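Local atomic coordinates of putative ATP-grasp superfamily protein (Archaeoglobus fulgidus, PDB entry 3DF7), a protein that is of uncharacterised function but, as a putative member of the ATP-grasp superfamily, probably binds ATP and a metal ion. Residues I75-P78 against L83-T86; K90-C95 against S100-I105. All blocks are in the same frame, centred on the assembly; numbering follows the deposited sequence.

Contact 1 of 2, residues I75-P78 against L83-T86; sequences IIAP and LLYT
The pyrrolidine ring of Pro78 meets Leu83 through its CG and CD atoms, and a single methyl group does the touching: Leu83 CD2 lies 3.6 Å from Pro78 CG and only slightly farther from CD. The ring and the leucine branch cross at a slant, and Phe9 from helix 9-12 packs on both of them. An acetate ion sits about 4 Å from the nearest atom of the Pro78 side chain. The carbonyl of Pro78 supplies the polar part of the contact. Pro78 O reaches the first turn of the helix and accepts a weak hydrogen bond from Leu84 N at 3.0 Å, bent to 134° at the hydrogen. The same Pro78 O rests 3.5 Å from Leu83 CB.

Here a strand of the parallel sheet, 72-76, gives way to a short loop and then to helix 83-92, the first half of a beta-alpha-beta unit in the pre-ATP-grasp region. Leu84 lies against the carbonyl oxygens and apolar side chains of the strand end. With its CG trans to the backbone nitrogen (chi1 176°), the side chain runs along the backbone leaving the strand, where Ala77 O is 3.6 Å from Leu84 CB. Farther out, Leu84 CD1 comes within 4.1 Å of Ile75 CG2, the two side chains sliding past each other in opposite senses. Ala77 CB stands 4.2 Å from Leu84 CD1. Leu87, farther along helix 83-92, continues the apolar cover over Ile75 and Ala77.

Contact 2 of 2, residues K90-C95 against S100-I105; sequences KAEKYC and SSSRAI
Glu92 reaches across to Ser102 with both carboxylate oxygens, and this grip is the tight part of the contact. Ser102 OG donates to Glu92 OE1 at 2.7 Å, arriving on the syn side and somewhat out of the carboxylate plane. The hydroxyl can do so because it sits between its own backbone N and carbonyl carbon (chi1 61°), turned toward the glutamate. Ser102 N donates to Glu92 OE2 at 2.9 Å, nearly straight at 163° but from above the carboxylate plane. Glu92 OE2 also lies 3.3 Å from Ser101 CA. Beside this, the water-mediated side is loose: one water accepts from Arg103 N at 3.0 Å and gives Glu92 OE2 only a weak bond. The guanidinium stays apart, with Arg103 NH1 6.4 Å from Glu92 OE2. Replacing Glu92 by an alanine removes both acceptors and would probably leave Ser102 N and Ser102 OG without these partners, the hydroxyl freer to turn. Ser101 is the N-cap of helix 102-108, Ser101 OG accepting from Ala104 N at 3.1 Å. Serine hydroxyl, water and carboxylate thus share the amide hydrogens of the first turn, and a negative charge at this helix start is likely to be stabilised by the helix dipole.

Coming from the N-terminal side, the chain runs up strand 72-76, and contact 1 closes the short loop between the strand and helix 83-92. Contact 2 follows in series: the chain leaves that helix, passes through the short strand 96-97 and enters helix 102-108, whose start comes back to Glu92. The two loops neither enclose nor cross each other, but they share helix 83-92, contact 1 at its start and contact 2 in its later part; the centres of the two contacts are about 10 Å apart. They also touch directly: Ile75 CD1 packs 3.5 Å from Ala91 CB, and Ile105 CG2 lies 3.8 Å from Leu84 CG. Parallel sheet, crossover helix and following helix are thereby joined.

Contact 1 of 2, residues I75-P78 against L83-T86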
loop_
_atom_site.group_PDB
_atom_site.type_symbol
_atom_site.label_atom_id
_atom_site.label_comp_id
_atom_site.label_asym_id
_atom_site.label_seq_id
_atom_site.Cartn_x
_atom_site.Cartn_y
_atom_site.Cartn_z
ATOM N N ILE A 75 2.194 -10.065 4.819
ATOM C CA ILE A 75 1.415 -10.356 3.632
ATOM C C ILE A 75 1.034 -9.079 2.897
ATOM O O ILE A 75 0.489 -8.144 3.479
ATOM C CB ILE A 75 0.156 -11.184 4.009
ATOM C CG1 ILE A 75 0.597 -12.607 4.394
ATOM C CG2 ILE A 75 -0.851 -11.199 2.854
ATOM C CD1 ILE A 75 -0.505 -13.497 4.911
ATOM N N ILE A 76 1.365 -9.047 1.613
ATOM C CA ILE A 76 1.056 -7.914 0.759
ATOM C C ILE A 76 0.095 -8.445 -0.296
ATOM O O ILE A 76 0.453 -9.324 -1.082
ATOM C CB ILE A 76 2.308 -7.387 0.042
ATOM C CG1 ILE A 76 3.422 -7.102 1.052
ATOM C CG2 ILE A 76 1.959 -6.119 -0.720
ATOM C CD1 ILE A 76 4.801 -6.998 0.416
ATOM N N ALA A 77 -1.123 -7.924 -0.312
ATOM C CA ALA A 77 -2.105 -8.376 -1.288
ATOM C C ALA A 77 -3.208 -7.346 -1.452
ATOM O O ALA A 77 -3.435 -6.518 -0.572
ATOM C CB ALA A 77 -2.700 -9.711 -0.850
ATOM N N PRO A 78 -3.905 -7.379 -2.593
ATOM C CA PRO A 78 -4.984 -6.413 -2.803
ATOM C C PRO A 78 -6.131 -6.601 -1.805
ATOM O O PRO A 78 -6.407 -7.716 -1.356
ATOM C CB PRO A 78 -5.401 -6.669 -4.254
ATOM C CG PRO A 78 -4.989 -8.099 -4.501
ATOM C CD PRO A 78 -3.664 -8.183 -3.802
ATOM N N LEU A 83 -9.441 -10.214 -0.076
ATOM C CA LEU A 83 -8.299 -11.106 -0.246
ATOM C C LEU A 83 -7.246 -10.852 0.830
ATOM O O LEU A 83 -6.809 -11.782 1.507
ATOM C CB LEU A 83 -7.685 -10.910 -1.633
ATOM C CG LEU A 83 -6.415 -11.694 -1.957
ATOM C CD1 LEU A 83 -6.683 -13.196 -1.848
ATOM C CD2 LEU A 83 -5.951 -11.334 -3.362
ATOM N N LEU A 84 -6.830 -9.596 0.983
ATOM C CA LEU A 84 -5.836 -9.256 1.991
ATOM C C LEU A 84 -6.347 -9.705 3.356
ATOM O O LEU A 84 -5.602 -10.255 4.166
ATOM C CB LEU A 84 -5.574 -7.745 2.004
ATOM C CG LEU A 84 -4.609 -7.263 3.095
ATOM C CD1 LEU A 84 -3.230 -7.875 2.868
ATOM C CD2 LEU A 84 -4.519 -5.742 3.085
ATOM N N TYR A 85 -7.630 -9.468 3.598
ATOM C CA TYR A 85 -8.259 -9.852 4.854
ATOM C C TYR A 85 -8.151 -11.355 5.129
ATOM O O TYR A 85 -7.642 -11.767 6.178
ATOM C CB TYR A 85 -9.737 -9.446 4.842
ATOM C CG TYR A 85 -10.538 -10.048 5.976
ATOM C CD1 TYR A 85 -10.432 -9.551 7.274
ATOM C CD2 TYR A 85 -11.369 -11.147 5.756
ATOM C CE1 TYR A 85 -11.131 -10.136 8.330
ATOM C CE2 TYR A 85 -12.069 -11.740 6.802
ATOM C CZ TYR A 85 -11.946 -11.231 8.085
ATOM O OH TYR A 85 -12.631 -11.820 9.122
ATOM N N THR A 86 -8.616 -12.173 4.189
ATOM C CA THR A 86 -8.591 -13.620 4.384
ATOM C C THR A 86 -7.187 -14.195 4.520
ATOM O O THR A 86 -6.949 -15.071 5.355
ATOM C CB THR A 86 -9.353 -14.352 3.252
ATOM O OG1 THR A 86 -8.690 -14.147 1.999
ATOM C CG2 THR A 86 -10.769 -13.817 3.155
#

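Contact 2 of 2, residues K90-C95 against S100-I105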
loop_
_atom_site.group_PDB
_atom_site.type_symbol
_atom_site.label_atom_id
_atom_site.label_comp_id
_atom_site.label_asym_id
_atom_site.label_seq_id
_atom_site.Cartn_x
_atom_site.Cartn_y
_atom_site.Cartn_z
ATOM N N LYS A 90 -5.757 -15.883 8.039
ATOM C CA LYS A 90 -5.228 -17.241 7.995
ATOM C C LYS A 90 -3.837 -17.281 8.619
ATOM O O LYS A 90 -3.532 -18.158 9.427
ATOM C CB LYS A 90 -5.164 -17.730 6.543
ATOM C CG LYS A 90 -4.503 -19.092 6.361
ATOM C CD LYS A 90 -4.523 -19.528 4.900
ATOM C CE LYS A 90 -3.836 -20.871 4.710
ATOM N NZ LYS A 90 -3.965 -21.360 3.308
ATOM N N ALA A 91 -2.999 -16.319 8.249
ATOM C CA ALA A 91 -1.637 -16.252 8.767
ATOM C C ALA A 91 -1.569 -15.979 10.274
ATOM O O ALA A 91 -0.719 -16.530 10.969
ATOM C CB ALA A 91 -0.851 -15.187 8.006
ATOM N N GLU A 92 -2.466 -15.137 10.777
ATOM C CA GLU A 92 -2.487 -14.795 12.199
ATOM C C GLU A 92 -2.504 -16.013 13.117
ATOM O O GLU A 92 -2.030 -15.954 14.248
ATOM C CB GLU A 92 -3.705 -13.928 12.520
ATOM C CG GLU A 92 -3.707 -12.573 11.845
ATOM C CD GLU A 92 -4.930 -11.761 12.211
ATOM O OE1 GLU A 92 -6.047 -12.323 12.156
ATOM O OE2 GLU A 92 -4.777 -10.569 12.547
ATOM N N LYS A 93 -3.067 -17.110 12.625
ATOM C CA LYS A 93 -3.169 -18.340 13.399
ATOM C C LYS A 93 -1.814 -19.017 13.608
ATOM O O LYS A 93 -1.705 -19.938 14.416
ATOM C CB LYS A 93 -4.125 -19.306 12.689
ATOM C CG LYS A 93 -4.403 -20.622 13.418
ATOM C CD LYS A 93 -5.279 -20.440 14.663
ATOM C CE LYS A 93 -4.485 -19.935 15.860
ATOM N NZ LYS A 93 -5.352 -19.764 17.062
ATOM N N TYR A 94 -0.781 -18.549 12.905
ATOM C CA TYR A 94 0.541 -19.165 13.009
ATOM C C TYR A 94 1.652 -18.421 13.735
ATOM O O TYR A 94 2.271 -18.972 14.645
ATOM C CB TYR A 94 1.056 -19.541 11.620
ATOM C CG TYR A 94 0.208 -20.569 10.924
ATOM C CD1 TYR A 94 -0.946 -20.197 10.241
ATOM C CD2 TYR A 94 0.533 -21.924 10.983
ATOM C CE1 TYR A 94 -1.759 -21.148 9.632
ATOM C CE2 TYR A 94 -0.277 -22.885 10.381
ATOM C CZ TYR A 94 -1.419 -22.488 9.710
ATOM O OH TYR A 94 -2.234 -23.428 9.126
ATOM N N CYS A 95 1.929 -17.185 13.331
ATOM C CA CYS A 95 3.008 -16.432 13.963
ATOM C C CYS A 95 2.778 -14.927 14.029
ATOM O O CYS A 95 1.726 -14.431 13.627
ATOM C CB CYS A 95 4.319 -16.722 13.233
ATOM S SG CYS A 95 4.190 -16.572 11.439
ATOM N N SER A 100 -0.897 -5.278 9.650
ATOM C CA SER A 100 -2.122 -5.022 10.402
ATOM C C SER A 100 -2.969 -6.264 10.672
ATOM O O SER A 100 -2.908 -7.242 9.928
ATOM C CB SER A 100 -2.976 -3.984 9.668
ATOM O OG SER A 100 -2.317 -2.727 9.609
ATOM N N SER A 101 -3.765 -6.215 11.740
ATOM C CA SER A 101 -4.630 -7.335 12.108
ATOM C C SER A 101 -5.758 -7.498 11.095
ATOM O O SER A 101 -6.156 -6.533 10.442
ATOM C CB SER A 101 -5.242 -7.110 13.492
ATOM O OG SER A 101 -6.268 -6.133 13.437
ATOM N N SER A 102 -6.278 -8.716 10.962
ATOM C CA SER A 102 -7.367 -8.964 10.020
ATOM C C SER A 102 -8.585 -8.135 10.427
ATOM O O SER A 102 -9.368 -7.704 9.580
ATOM C CB SER A 102 -7.729 -10.459 9.986
ATOM O OG SER A 102 -8.165 -10.921 11.252
ATOM N N ARG A 103 -8.733 -7.908 11.729
ATOM C CA ARG A 103 -9.844 -7.117 12.253
ATOM C C ARG A 103 -9.816 -5.710 11.638
ATOM O O ARG A 103 -10.827 -5.210 11.144
ATOM C CB ARG A 103 -9.732 -7.024 13.782
ATOM C CG ARG A 103 -10.871 -6.279 14.461
ATOM C CD ARG A 103 -10.740 -6.289 15.991
ATOM N NE ARG A 103 -9.927 -5.195 16.533
ATOM C CZ ARG A 103 -8.597 -5.139 16.506
ATOM N NH1 ARG A 103 -7.887 -6.117 15.956
ATOM N NH2 ARG A 103 -7.971 -4.101 17.049
ATOM N N ALA A 104 -8.648 -5.080 11.674
ATOM C CA ALA A 104 -8.477 -3.741 11.120
ATOM C C ALA A 104 -8.621 -3.742 9.596
ATOM O O ALA A 104 -9.216 -2.832 9.018
ATOM C CB ALA A 104 -7.116 -3.195 11.514
ATOM N N ILE A 105 -8.080 -4.773 8.954
ATOM C CA ILE A 105 -8.139 -4.889 7.500
ATOM C C ILE A 105 -9.571 -5.060 6.999
ATOM O O ILE A 105 -9.908 -4.606 5.906
ATOM C CB ILE A 105 -7.241 -6.064 7.016
ATOM C CG1 ILE A 105 -5.772 -5.721 7.308
ATOM C CG2 ILE A 105 -7.448 -6.328 5.521
ATOM C CD1 ILE A 105 -4.779 -6.853 7.028
HETATM O O HOH W 1 -7.595 -9.498 14.044
#